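Galactose-binding lectin (Arachis hypogaea, PDB 6VAW) binds D-galactose and its glycosides as a homotetrameric legume lectin, each subunit carrying one calcium and one manganese ion next to the sugar pocket. Local coordinates at residues T3-F8 with S224-L229; G44-A49 with F204-S209; V62-T67 with Y167-K172; S70-D75 with G158-V163; I89-T94 with A114-G119. One frame throughout, in Å; residues are numbered along the deposited sequence.

Interaction 1 of 5, residues T3-F8 with S224-L229; sequences TVSFNF and SFTSTL
Phe6 holds its CG in the crowded position between backbone N and carbonyl carbon (chi1 56°), whereas Phe225 holds its own anti to the backbone N (chi1 178°), and these two torsions bring the rings onto the same face of a hydrogen-bonded antiparallel pair. The Phe6 ring leans over its partner, so that CB of Phe225 sits over one ring face, 3.5 Å from CZ of Phe6, as a CH-pi contact. The planes are inclined by only 13°, but the large lateral offset leaves little of one ring over the other. Strands 3-8 and 224-229 belong to the back sheet of the legume lectin sandwich, and the same face carries Val4 and Ser227, turned toward the other sheet, where Tyr48 stacks on Phe6 and Phe204 meets Phe225. Main-chain bonds join both pairs reciprocally: N of Val4 lies 3.0 Å from O of Ser227, and N of Phe6 3.0 Å from O of Phe225. The opposite face is polar. Thr3 and Thr228 each set OG1 beside the backbone N, and OG1 of Thr228 donates to OG1 of Thr3 across 2.8 Å. Thr3 OG1 also bonds Asp184 of a second subunit, and Thr228 OG1 bonds Ile185 N there. The pairing is thus two-sided in its chemistry: aromatic carbon meets the interior, while hydroxyls on the opposite face link the sheet to a neighbouring subunit.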
# COMPACT_ATOMS: atom_id res chain seq x y z
N THR A 3 -10.46 2.85 6.82
CA THR A 3 -10.07 1.99 5.70
C THR A 3 -9.58 0.62 6.17
O THR A 3 -8.84 0.51 7.14
CB THR A 3 -8.99 2.72 4.85
OG1 THR A 3 -9.62 3.85 4.25
CG2 THR A 3 -8.38 1.83 3.74
N VAL A 4 -10.05 -0.44 5.47
CA VAL A 4 -9.64 -1.83 5.65
C VAL A 4 -8.98 -2.22 4.33
O VAL A 4 -9.60 -2.10 3.28
CB VAL A 4 -10.79 -2.80 6.04
CG1 VAL A 4 -10.28 -4.25 6.08
CG2 VAL A 4 -11.44 -2.42 7.36
N SER A 5 -7.72 -2.65 4.40
CA SER A 5 -6.98 -3.03 3.20
C SER A 5 -6.15 -4.28 3.44
O SER A 5 -5.46 -4.39 4.47
CB SER A 5 -6.07 -1.89 2.76
OG SER A 5 -5.52 -2.17 1.48
N PHE A 6 -6.23 -5.25 2.50
CA PHE A 6 -5.45 -6.49 2.59
C PHE A 6 -5.12 -7.02 1.21
O PHE A 6 -5.74 -6.62 0.23
CB PHE A 6 -6.15 -7.57 3.44
CG PHE A 6 -7.55 -8.00 3.07
CD1 PHE A 6 -7.76 -8.95 2.08
CD2 PHE A 6 -8.65 -7.51 3.76
CE1 PHE A 6 -9.06 -9.39 1.77
CE2 PHE A 6 -9.95 -7.94 3.43
CZ PHE A 6 -10.14 -8.90 2.46
N ASN A 7 -4.14 -7.91 1.13
CA ASN A 7 -3.74 -8.50 -0.13
C ASN A 7 -3.18 -9.90 0.14
O ASN A 7 -2.28 -10.06 0.97
CB ASN A 7 -2.73 -7.61 -0.88
CG ASN A 7 -2.14 -8.23 -2.13
OD1 ASN A 7 -0.92 -8.38 -2.25
ND2 ASN A 7 -2.98 -8.64 -3.06
N PHE A 8 -3.75 -10.90 -0.55
CA PHE A 8 -3.33 -12.30 -0.52
C PHE A 8 -2.84 -12.72 -1.88
O PHE A 8 -3.62 -12.78 -2.82
CB PHE A 8 -4.48 -13.24 -0.08
CG PHE A 8 -5.00 -13.06 1.33
CD1 PHE A 8 -4.34 -13.64 2.40
CD2 PHE A 8 -6.17 -12.36 1.58
CE1 PHE A 8 -4.82 -13.47 3.71
CE2 PHE A 8 -6.65 -12.19 2.88
CZ PHE A 8 -5.97 -12.75 3.94
N SER A 224 -7.31 -9.24 -3.28
CA SER A 224 -6.93 -7.94 -2.74
C SER A 224 -8.21 -7.18 -2.46
O SER A 224 -9.21 -7.40 -3.14
CB SER A 224 -5.98 -7.20 -3.69
OG SER A 224 -6.64 -6.78 -4.87
N PHE A 225 -8.20 -6.32 -1.46
CA PHE A 225 -9.40 -5.61 -1.04
C PHE A 225 -9.07 -4.31 -0.36
O PHE A 225 -8.13 -4.26 0.42
CB PHE A 225 -10.19 -6.51 -0.06
CG PHE A 225 -11.46 -5.94 0.54
CD1 PHE A 225 -11.42 -5.17 1.69
CD2 PHE A 225 -12.70 -6.22 -0.03
CE1 PHE A 225 -12.60 -4.67 2.25
CE2 PHE A 225 -13.87 -5.69 0.51
CZ PHE A 225 -13.81 -4.93 1.65
N THR A 226 -9.86 -3.27 -0.63
CA THR A 226 -9.76 -1.98 0.04
C THR A 226 -11.17 -1.43 0.19
O THR A 226 -11.88 -1.35 -0.79
CB THR A 226 -8.86 -0.95 -0.65
OG1 THR A 226 -7.53 -1.45 -0.86
CG2 THR A 226 -8.79 0.38 0.13
N SER A 227 -11.54 -1.06 1.41
CA SER A 227 -12.82 -0.42 1.69
C SER A 227 -12.54 0.86 2.45
O SER A 227 -11.62 0.87 3.28
CB SER A 227 -13.75 -1.34 2.46
OG SER A 227 -13.30 -1.50 3.80
N THR A 228 -13.29 1.92 2.19
CA THR A 228 -13.15 3.20 2.87
C THR A 228 -14.53 3.71 3.26
O THR A 228 -15.41 3.84 2.41
CB THR A 228 -12.33 4.22 2.06
OG1 THR A 228 -11.02 3.71 1.88
CG2 THR A 228 -12.23 5.58 2.74
N LEU A 229 -14.69 4.01 4.55
CA LEU A 229 -15.93 4.54 5.15
C LEU A 229 -15.63 5.94 5.67
O LEU A 229 -14.71 6.10 6.47
CB LEU A 229 -16.45 3.60 6.27
CG LEU A 229 -17.67 4.06 7.12
CD1 LEU A 229 -18.99 4.06 6.31
CD2 LEU A 229 -17.82 3.20 8.36

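Interaction 2 of 5, residues G44-A49 with F204-S209; sequences GRVLYA and FGFSAS
Arg45 and Ser207 lie next to each other on one face of the curved front sheet of the legume lectin sandwich, and Val46 and Phe206 on the other. Arg45 runs past the serine with its aliphatic part, CD reaching 3.2 Å from OG of Ser207, then bends at chi3 (-57°) so that its guanidinium turns to Gln21, Thr94 and Gly107. Ser207 OG, anti to the backbone N, bonds the carbonyl of Leu106. On the reverse face Val46 crosses Phe206 obliquely: its CG2, in the crowded position, comes to the edge of the ring, 4.1 Å from CD2 of Phe206. That ring lies in the sandwich interior, in edge-to-face contact with Phe69 and Trp223. Strands 44-48 and 204-209 run antiparallel, with N of Val46 2.9 Å from O of Phe206 and N of Tyr48 2.9 Å from O of Phe204. Opposite Leu47 stands Gly205, where a CB would collide with O of Val46 and CD2 of Leu47. After the bond from N of Tyr48, the next link is through a water, which donates to O of Tyr48 at 2.7 Å and accepts from N of Phe204 at 3.0 Å.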
# COMPACT_ATOMS: atom_id res chain seq x y z
N GLY A 44 -17.77 -25.58 0.79
CA GLY A 44 -16.59 -24.97 1.39
C GLY A 44 -16.64 -23.46 1.22
O GLY A 44 -17.06 -22.98 0.17
N ARG A 45 -16.30 -22.72 2.28
CA ARG A 45 -16.31 -21.27 2.26
C ARG A 45 -15.08 -20.73 2.99
O ARG A 45 -14.62 -21.35 3.96
CB ARG A 45 -17.58 -20.68 2.88
CG ARG A 45 -18.85 -21.52 2.73
CD ARG A 45 -20.13 -20.72 2.90
NE ARG A 45 -20.21 -20.01 4.18
CZ ARG A 45 -21.29 -19.34 4.58
NH1 ARG A 45 -22.38 -19.32 3.83
NH2 ARG A 45 -21.28 -18.69 5.73
N VAL A 46 -14.54 -19.59 2.52
CA VAL A 46 -13.44 -18.88 3.16
C VAL A 46 -13.93 -17.46 3.41
O VAL A 46 -14.56 -16.87 2.54
CB VAL A 46 -12.08 -18.91 2.41
CG1 VAL A 46 -11.55 -20.32 2.33
CG2 VAL A 46 -12.15 -18.26 1.03
N LEU A 47 -13.65 -16.92 4.60
CA LEU A 47 -14.03 -15.56 4.97
C LEU A 47 -12.83 -14.79 5.47
O LEU A 47 -11.95 -15.38 6.13
CB LEU A 47 -15.10 -15.55 6.07
CG LEU A 47 -16.41 -16.29 5.81
CD1 LEU A 47 -17.04 -16.73 7.10
CD2 LEU A 47 -17.38 -15.43 5.02
N TYR A 48 -12.79 -13.47 5.20
CA TYR A 48 -11.78 -12.62 5.81
C TYR A 48 -12.20 -12.59 7.28
O TYR A 48 -13.37 -12.38 7.56
CB TYR A 48 -11.68 -11.26 5.13
CG TYR A 48 -10.59 -10.41 5.72
CD1 TYR A 48 -9.24 -10.76 5.56
CD2 TYR A 48 -10.88 -9.26 6.45
CE1 TYR A 48 -8.23 -9.97 6.09
CE2 TYR A 48 -9.87 -8.48 7.02
CZ TYR A 48 -8.55 -8.84 6.83
OH TYR A 48 -7.54 -8.05 7.34
N ALA A 49 -11.27 -12.95 8.14
CA ALA A 49 -11.58 -13.21 9.56
C ALA A 49 -12.11 -11.99 10.29
O ALA A 49 -12.77 -12.17 11.29
CB ALA A 49 -10.37 -13.76 10.25
N PHE A 204 -16.71 -10.78 4.35
CA PHE A 204 -16.51 -10.94 2.92
C PHE A 204 -15.85 -12.29 2.72
O PHE A 204 -15.03 -12.68 3.54
CB PHE A 204 -15.60 -9.81 2.37
CG PHE A 204 -16.26 -8.45 2.27
CD1 PHE A 204 -16.33 -7.60 3.38
CD2 PHE A 204 -16.76 -7.99 1.06
CE1 PHE A 204 -16.92 -6.34 3.28
CE2 PHE A 204 -17.36 -6.74 0.96
CZ PHE A 204 -17.40 -5.90 2.05
N GLY A 205 -16.23 -12.99 1.68
CA GLY A 205 -15.59 -14.28 1.44
C GLY A 205 -16.00 -14.88 0.13
O GLY A 205 -16.52 -14.17 -0.73
N PHE A 206 -15.68 -16.18 -0.03
CA PHE A 206 -16.00 -17.00 -1.18
C PHE A 206 -16.64 -18.30 -0.72
O PHE A 206 -16.30 -18.82 0.35
CB PHE A 206 -14.76 -17.30 -2.01
CG PHE A 206 -14.06 -16.09 -2.57
CD1 PHE A 206 -14.41 -15.58 -3.81
CD2 PHE A 206 -13.07 -15.44 -1.83
CE1 PHE A 206 -13.76 -14.45 -4.32
CE2 PHE A 206 -12.41 -14.31 -2.35
CZ PHE A 206 -12.79 -13.80 -3.57
N SER A 207 -17.53 -18.85 -1.54
CA SER A 207 -18.20 -20.12 -1.28
C SER A 207 -18.36 -20.86 -2.59
O SER A 207 -18.49 -20.23 -3.63
CB SER A 207 -19.56 -19.88 -0.64
OG SER A 207 -20.20 -21.11 -0.30
N ALA A 208 -18.31 -22.19 -2.53
CA ALA A 208 -18.51 -23.08 -3.67
C ALA A 208 -19.16 -24.37 -3.19
O ALA A 208 -19.05 -24.72 -2.02
CB ALA A 208 -17.19 -23.37 -4.37
N SER A 209 -19.85 -25.06 -4.09
CA SER A 209 -20.53 -26.29 -3.71
C SER A 209 -20.64 -27.24 -4.88
O SER A 209 -20.40 -26.88 -6.04
CB SER A 209 -21.92 -25.97 -3.16
OG SER A 209 -22.68 -25.26 -4.13
O HOH W 1 -14.60 -10.26 6.39

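Interaction 3 of 5, residues V62-T67 with Y167-K172; sequences VASFLT and YDSSTK
At one end of the back sheet of the legume lectin sandwich, strand 64-67 pairs antiparallel with the last residues of strand 159-168, just before the chain turns at 169-172. Phe65 and Tyr167 form the hydrogen-bonded pair, N of Tyr167 lying 2.9 Å from O of Phe65 on a nearly straight bond (170°). Their side chains share the inner face of the sheet. With CG in the crowded position (chi1 65°), the Phe65 ring folds over the neighbouring strand and receives CB of Tyr167 over one face, 3.5 Å from CE2 of Phe65. The Tyr167 ring, its CG anti to the backbone N, slides away so that the two rings hardly overlap. Its edge meets O of Ala63 in plane and CG1 of Val62, while its hydroxyl bonds the carbonyl of Val192. Past Tyr167 the strands part and a side-chain acceptor replaces the carbonyl. The N-H of Ser169 points straight at OG of Ser64, 3.0 Å away, and OG of Ser64 also bonds Thr187 of a second subunit, so this hydroxyl ties the turn to the subunit interface. One water lies 2.9 Å from both OG of Ser64 and OG of Ser169. The turn itself closes in an Asx motif: OD2 of Asp168 takes N of Thr171 from above the carboxylate plane and, through its anti lone pair, OG1 of Thr171 at 2.7 Å.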
# COMPACT_ATOMS: atom_id res chain seq x y z
N VAL A 62 -22.11 5.02 4.12
CA VAL A 62 -21.90 3.67 3.60
C VAL A 62 -20.52 3.63 2.93
O VAL A 62 -20.14 4.58 2.25
CB VAL A 62 -23.02 3.22 2.64
CG1 VAL A 62 -22.85 1.77 2.19
CG2 VAL A 62 -24.41 3.43 3.27
N ALA A 63 -19.75 2.56 3.16
CA ALA A 63 -18.41 2.43 2.62
C ALA A 63 -18.43 2.14 1.12
O ALA A 63 -19.42 1.60 0.60
CB ALA A 63 -17.67 1.31 3.34
N SER A 64 -17.36 2.55 0.43
CA SER A 64 -17.12 2.16 -0.95
C SER A 64 -16.05 1.11 -0.86
O SER A 64 -15.31 1.09 0.14
CB SER A 64 -16.67 3.34 -1.82
OG SER A 64 -17.77 4.17 -2.17
N PHE A 65 -15.93 0.25 -1.85
CA PHE A 65 -14.84 -0.71 -1.85
C PHE A 65 -14.41 -1.07 -3.28
O PHE A 65 -15.17 -0.90 -4.25
CB PHE A 65 -15.13 -1.97 -1.02
CG PHE A 65 -16.25 -2.85 -1.50
CD1 PHE A 65 -16.06 -3.73 -2.57
CD2 PHE A 65 -17.46 -2.90 -0.82
CE1 PHE A 65 -17.07 -4.60 -2.98
CE2 PHE A 65 -18.48 -3.76 -1.24
CZ PHE A 65 -18.29 -4.59 -2.32
N LEU A 66 -13.16 -1.52 -3.38
CA LEU A 66 -12.51 -2.00 -4.58
C LEU A 66 -11.91 -3.35 -4.23
O LEU A 66 -11.12 -3.42 -3.29
CB LEU A 66 -11.43 -1.02 -5.09
CG LEU A 66 -10.47 -1.59 -6.15
CD1 LEU A 66 -11.26 -1.90 -7.49
CD2 LEU A 66 -9.32 -0.65 -6.41
N THR A 67 -12.26 -4.39 -4.97
CA THR A 67 -11.68 -5.70 -4.67
C THR A 67 -11.38 -6.41 -5.97
O THR A 67 -12.08 -6.23 -6.95
CB THR A 67 -12.57 -6.55 -3.70
OG1 THR A 67 -11.88 -7.75 -3.33
CG2 THR A 67 -13.95 -6.91 -4.25
N TYR A 167 -17.68 -1.10 -5.62
CA TYR A 167 -18.95 -0.70 -5.02
C TYR A 167 -18.88 0.79 -4.74
O TYR A 167 -18.01 1.23 -3.97
CB TYR A 167 -19.34 -1.51 -3.78
CG TYR A 167 -20.69 -1.12 -3.23
CD1 TYR A 167 -21.86 -1.44 -3.92
CD2 TYR A 167 -20.80 -0.31 -2.11
CE1 TYR A 167 -23.11 -1.02 -3.45
CE2 TYR A 167 -22.03 0.12 -1.63
CZ TYR A 167 -23.19 -0.25 -2.30
OH TYR A 167 -24.43 0.13 -1.83
N ASP A 168 -19.70 1.57 -5.43
CA ASP A 168 -19.76 3.02 -5.25
C ASP A 168 -20.91 3.34 -4.27
O ASP A 168 -22.07 3.24 -4.65
CB ASP A 168 -19.97 3.75 -6.58
CG ASP A 168 -20.12 5.25 -6.37
OD1 ASP A 168 -19.15 5.89 -5.92
OD2 ASP A 168 -21.21 5.75 -6.59
N SER A 169 -20.60 3.73 -3.04
CA SER A 169 -21.64 3.95 -2.02
C SER A 169 -22.68 5.03 -2.39
O SER A 169 -23.86 4.77 -2.16
CB SER A 169 -21.03 4.26 -0.65
OG SER A 169 -20.31 5.48 -0.64
N SER A 170 -22.28 6.18 -2.99
CA SER A 170 -23.20 7.28 -3.36
C SER A 170 -24.33 6.83 -4.32
O SER A 170 -25.51 7.15 -4.08
CB SER A 170 -22.43 8.44 -3.98
OG SER A 170 -23.29 9.52 -4.30
N THR A 171 -24.00 6.07 -5.36
CA THR A 171 -24.99 5.57 -6.35
C THR A 171 -25.51 4.17 -5.98
O THR A 171 -26.44 3.68 -6.62
CB THR A 171 -24.42 5.51 -7.77
OG1 THR A 171 -23.32 4.61 -7.77
CG2 THR A 171 -24.05 6.86 -8.31
N LYS A 172 -24.88 3.53 -4.97
CA LYS A 172 -25.20 2.17 -4.49
C LYS A 172 -24.97 1.14 -5.64
O LYS A 172 -25.60 0.09 -5.68
CB LYS A 172 -26.64 2.09 -3.93
CG LYS A 172 -26.86 3.04 -2.75
CD LYS A 172 -28.32 3.15 -2.31
CE LYS A 172 -28.49 4.05 -1.11
NZ LYS A 172 -28.27 5.49 -1.43
O HOH W 2 -17.74 6.80 -0.90

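Interaction 4 of 5, residues S70-D75 with G158-V163; sequences SFEMKD and GAVVKV
Strands 70-74 and 159-163 run antiparallel in the back sheet of the legume lectin sandwich with their directions at 145°, paired closely at Phe71 and Val161 and opening out toward Met73 and Ala159. At the tight end N of Val161 meets O of Phe71 at 2.8 Å along an almost perfectly straight bond (178°), and N of Phe71 returns a bond to O of Val161. Phe71 is the main apolar element. Its CG takes the crowded position (chi1 67°), which sets the ring beside Val161, both side chains directed into the core. CB of Val161 stands over one ring face as a CH-pi contact, and CG1 of Val161 approaches CZ of Phe71 to 3.6 Å. Two residues on, Val163 brings CG2 obliquely to CE2 of Phe71 at 3.7 Å. The ring reaches into the core between the two sheets, where Phe122 and Ile85 of the other sheet meet it. On the outer face, Glu72 extends along the partner strand with CG anti to the backbone N, its CG 3.5 Å from O of Ala159 and its carboxylate alongside Gly158. The methylenes of Lys74 also pass Gly158, which has a positive phi just before the strand. N of Gly158 uses a lone pair of O of Met73. Between this bond and the close pairing at Phe71, a water bridges the strands, accepting from N of Met73 at 2.9 Å and lying 2.7 Å from O of Ala159, to which it probably donates.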
# COMPACT_ATOMS: atom_id res chain seq x y z
N SER A 70 -8.70 -13.70 -8.22
CA SER A 70 -8.53 -14.63 -9.31
C SER A 70 -8.91 -16.03 -8.85
O SER A 70 -8.64 -16.43 -7.71
CB SER A 70 -7.13 -14.61 -9.88
OG SER A 70 -6.14 -14.95 -8.93
N PHE A 71 -9.58 -16.75 -9.73
CA PHE A 71 -10.01 -18.10 -9.44
C PHE A 71 -9.80 -18.99 -10.65
O PHE A 71 -9.51 -18.50 -11.75
CB PHE A 71 -11.49 -18.13 -8.98
CG PHE A 71 -12.53 -17.76 -10.02
CD1 PHE A 71 -12.94 -18.69 -10.98
CD2 PHE A 71 -13.16 -16.52 -9.99
CE1 PHE A 71 -13.89 -18.35 -11.94
CE2 PHE A 71 -14.13 -16.18 -10.94
CZ PHE A 71 -14.49 -17.10 -11.91
N GLU A 72 -10.03 -20.29 -10.44
CA GLU A 72 -9.95 -21.29 -11.48
C GLU A 72 -10.94 -22.40 -11.18
O GLU A 72 -11.04 -22.87 -10.04
CB GLU A 72 -8.51 -21.83 -11.57
CG GLU A 72 -8.26 -22.80 -12.71
CD GLU A 72 -7.00 -23.63 -12.57
OE1 GLU A 72 -5.93 -23.06 -12.24
OE2 GLU A 72 -7.07 -24.87 -12.79
N MET A 73 -11.71 -22.79 -12.20
CA MET A 73 -12.57 -23.96 -12.11
C MET A 73 -12.06 -24.98 -13.12
O MET A 73 -11.76 -24.61 -14.26
CB MET A 73 -14.04 -23.61 -12.29
CG MET A 73 -14.63 -22.96 -11.05
SD MET A 73 -16.36 -22.55 -11.22
CE MET A 73 -16.29 -21.03 -12.21
N LYS A 74 -11.89 -26.22 -12.69
CA LYS A 74 -11.37 -27.28 -13.55
C LYS A 74 -12.24 -28.54 -13.45
O LYS A 74 -12.60 -28.98 -12.35
CB LYS A 74 -9.92 -27.60 -13.19
CG LYS A 74 -9.20 -28.42 -14.24
CD LYS A 74 -7.72 -28.12 -14.26
CE LYS A 74 -6.86 -29.33 -14.48
NZ LYS A 74 -6.99 -29.97 -15.83
N ASP A 75 -12.58 -29.10 -14.62
CA ASP A 75 -13.37 -30.32 -14.74
C ASP A 75 -12.62 -31.51 -14.17
O ASP A 75 -11.39 -31.55 -14.20
CB ASP A 75 -13.66 -30.66 -16.22
CG ASP A 75 -14.43 -29.65 -17.03
OD1 ASP A 75 -14.75 -28.57 -16.48
OD2 ASP A 75 -14.68 -29.93 -18.22
N GLY A 158 -9.72 -25.17 -16.37
CA GLY A 158 -8.30 -24.90 -16.19
C GLY A 158 -7.86 -23.46 -16.43
O GLY A 158 -6.67 -23.16 -16.31
N ALA A 159 -8.80 -22.56 -16.79
CA ALA A 159 -8.46 -21.18 -17.08
C ALA A 159 -8.47 -20.31 -15.82
O ALA A 159 -9.38 -20.42 -15.00
CB ALA A 159 -9.43 -20.60 -18.11
N VAL A 160 -7.45 -19.45 -15.68
CA VAL A 160 -7.37 -18.51 -14.57
C VAL A 160 -8.25 -17.31 -14.96
O VAL A 160 -8.06 -16.73 -16.02
CB VAL A 160 -5.93 -18.11 -14.19
CG1 VAL A 160 -5.92 -17.05 -13.10
CG2 VAL A 160 -5.12 -19.32 -13.76
N VAL A 161 -9.24 -17.00 -14.11
CA VAL A 161 -10.18 -15.89 -14.33
C VAL A 161 -9.84 -14.76 -13.33
O VAL A 161 -9.62 -15.02 -12.15
CB VAL A 161 -11.65 -16.38 -14.20
CG1 VAL A 161 -12.63 -15.22 -14.41
CG2 VAL A 161 -11.96 -17.52 -15.17
N LYS A 162 -9.78 -13.51 -13.83
CA LYS A 162 -9.53 -12.30 -13.04
C LYS A 162 -10.83 -11.52 -12.91
O LYS A 162 -11.58 -11.37 -13.88
CB LYS A 162 -8.42 -11.42 -13.66
CG LYS A 162 -7.07 -12.11 -13.70
CD LYS A 162 -5.94 -11.21 -14.15
CE LYS A 162 -4.64 -11.96 -14.06
NZ LYS A 162 -4.52 -13.05 -15.08
N VAL A 163 -11.12 -11.05 -11.70
CA VAL A 163 -12.34 -10.29 -11.42
C VAL A 163 -11.98 -9.01 -10.67
O VAL A 163 -11.14 -9.03 -9.76
CB VAL A 163 -13.41 -11.12 -10.64
CG1 VAL A 163 -14.73 -10.32 -10.49
CG2 VAL A 163 -13.68 -12.48 -11.31
O HOH W 3 -11.75 -21.64 -14.91

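Interaction 5 of 5, residues I89-T94 with A114-G119; sequences IAPEDT and AGHFVG
Backbone hydrogen bonds pair Ile89 with Val118, an antiparallel hydrogen-bonded pair of strands 84-91 and 117-123 in the curved front sheet. N of Ile89 lies 2.8 Å from O of Val118, nearly along its C=O axis, and N of Val118 3.0 Å from O of Ile89. CA of Phe117 adds a C-H contact to O of Ile89 at 3.2 Å. Among apolar contacts, Ile89 and Val118 share one face but only graze each other, CD1 of Ile89 to CG1 of Val118 being 4.4 Å, while CB of Ala90 lies near CB of Phe117. The distinctive side-chain contact is a CH-pi one. His116, with CG anti to the backbone N (chi1 -166°), places its ring against Pro91, whose CG sits over one ring face, offset toward the rim and 3.4 Å from ND1 of His116. Water contributes the last link: it donates to O of His116 at 2.8 Å and lies 2.9 Å from OG1 of Thr94, at the end of the type I turn 91-94. Strand 117-123 runs on to Glu121 and Asp123 of the metal site. With Pro91 over one face and NE2 bonded to the carbonyl of Lys197, the imidazole of His116 is fixed in its rotation, consistent with a proton on NE2, while the water joins the two segments where direct pairing has ended.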
# COMPACT_ATOMS: atom_id res chain seq x y z
N ILE A 89 -20.95 -11.35 0.63
CA ILE A 89 -20.95 -10.42 1.77
C ILE A 89 -22.08 -10.85 2.64
O ILE A 89 -23.18 -11.04 2.13
CB ILE A 89 -21.12 -8.96 1.35
CG1 ILE A 89 -20.34 -8.63 0.08
CG2 ILE A 89 -20.75 -8.04 2.51
CD1 ILE A 89 -20.79 -7.26 -0.60
N ALA A 90 -21.83 -11.07 3.93
CA ALA A 90 -22.92 -11.59 4.77
C ALA A 90 -22.76 -11.14 6.23
O ALA A 90 -21.70 -10.63 6.57
CB ALA A 90 -22.95 -13.13 4.69
N PRO A 91 -23.79 -11.32 7.10
CA PRO A 91 -23.63 -10.93 8.53
C PRO A 91 -22.38 -11.60 9.14
O PRO A 91 -21.99 -12.69 8.68
CB PRO A 91 -24.94 -11.41 9.19
CG PRO A 91 -25.93 -11.43 8.07
CD PRO A 91 -25.12 -11.90 6.86
N GLU A 92 -21.73 -10.94 10.12
CA GLU A 92 -20.48 -11.43 10.71
C GLU A 92 -20.59 -12.85 11.30
O GLU A 92 -19.57 -13.54 11.34
CB GLU A 92 -19.88 -10.45 11.74
CG GLU A 92 -20.75 -10.15 12.95
CD GLU A 92 -20.35 -8.94 13.77
OE1 GLU A 92 -19.14 -8.72 13.97
OE2 GLU A 92 -21.27 -8.23 14.24
N ASP A 93 -21.80 -13.30 11.69
CA ASP A 93 -22.00 -14.64 12.27
C ASP A 93 -22.37 -15.70 11.21
O ASP A 93 -22.83 -16.79 11.56
CB ASP A 93 -23.11 -14.57 13.35
CG ASP A 93 -24.52 -14.37 12.81
OD1 ASP A 93 -24.69 -13.61 11.81
OD2 ASP A 93 -25.46 -14.97 13.38
N THR A 94 -22.16 -15.38 9.92
CA THR A 94 -22.53 -16.26 8.80
C THR A 94 -21.86 -17.65 8.89
O THR A 94 -20.66 -17.78 9.17
CB THR A 94 -22.29 -15.61 7.42
OG1 THR A 94 -22.88 -16.42 6.43
CG2 THR A 94 -20.80 -15.36 7.09
N ALA A 114 -33.10 -19.09 -0.71
CA ALA A 114 -33.08 -17.87 0.11
C ALA A 114 -31.98 -17.92 1.16
O ALA A 114 -31.68 -18.97 1.72
CB ALA A 114 -34.43 -17.68 0.79
N GLY A 115 -31.40 -16.75 1.43
CA GLY A 115 -30.35 -16.60 2.43
C GLY A 115 -30.19 -15.14 2.78
O GLY A 115 -30.94 -14.30 2.30
N HIS A 116 -29.22 -14.83 3.65
CA HIS A 116 -28.94 -13.46 4.04
C HIS A 116 -27.52 -13.13 3.55
O HIS A 116 -26.54 -13.46 4.22
CB HIS A 116 -29.10 -13.27 5.55
CG HIS A 116 -29.17 -11.84 5.98
ND1 HIS A 116 -29.26 -11.50 7.32
CD2 HIS A 116 -29.18 -10.71 5.23
CE1 HIS A 116 -29.30 -10.18 7.35
NE2 HIS A 116 -29.27 -9.66 6.12
N PHE A 117 -27.42 -12.55 2.34
CA PHE A 117 -26.14 -12.26 1.71
C PHE A 117 -26.33 -11.39 0.48
O PHE A 117 -27.43 -11.30 -0.06
CB PHE A 117 -25.41 -13.59 1.29
CG PHE A 117 -26.16 -14.36 0.22
CD1 PHE A 117 -27.20 -15.22 0.55
CD2 PHE A 117 -25.83 -14.21 -1.13
CE1 PHE A 117 -27.94 -15.89 -0.44
CE2 PHE A 117 -26.54 -14.90 -2.12
CZ PHE A 117 -27.60 -15.73 -1.77
N VAL A 118 -25.23 -10.83 -0.00
CA VAL A 118 -25.14 -10.08 -1.26
C VAL A 118 -23.95 -10.71 -1.94
O VAL A 118 -22.93 -10.91 -1.29
CB VAL A 118 -25.03 -8.53 -1.10
CG1 VAL A 118 -24.69 -7.85 -2.45
CG2 VAL A 118 -26.34 -7.96 -0.54
N GLY A 119 -24.09 -11.09 -3.20
CA GLY A 119 -22.95 -11.71 -3.85
C GLY A 119 -22.88 -11.62 -5.35
O GLY A 119 -23.81 -11.17 -6.01
O HOH W 4 -25.56 -15.74 5.56

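In the fold
The five contacts lie in one legume lectin domain. Interactions 1, 3 and 4 belong to its back sheet: strand 64-74 pairs with 159-168 in interactions 3 and 4, about 26 Å apart between centres, and neighbours strand 217-229 of interaction 1. Interactions 2 and 5, centres about 11 Å apart, belong to the seven-stranded front sheet, where 201-209 neighbours 84-91. Along the chain, interaction 1 joins the two ends and encloses interaction 2, within which 3, 4 and 5 nest in turn. The sheets meet through aromatic packing: Phe204 touches Phe225 and Phe65, and Tyr48 touches Phe6. Interactions 1 and 3 also touch the second subunit, placing their region at a tetramer interface.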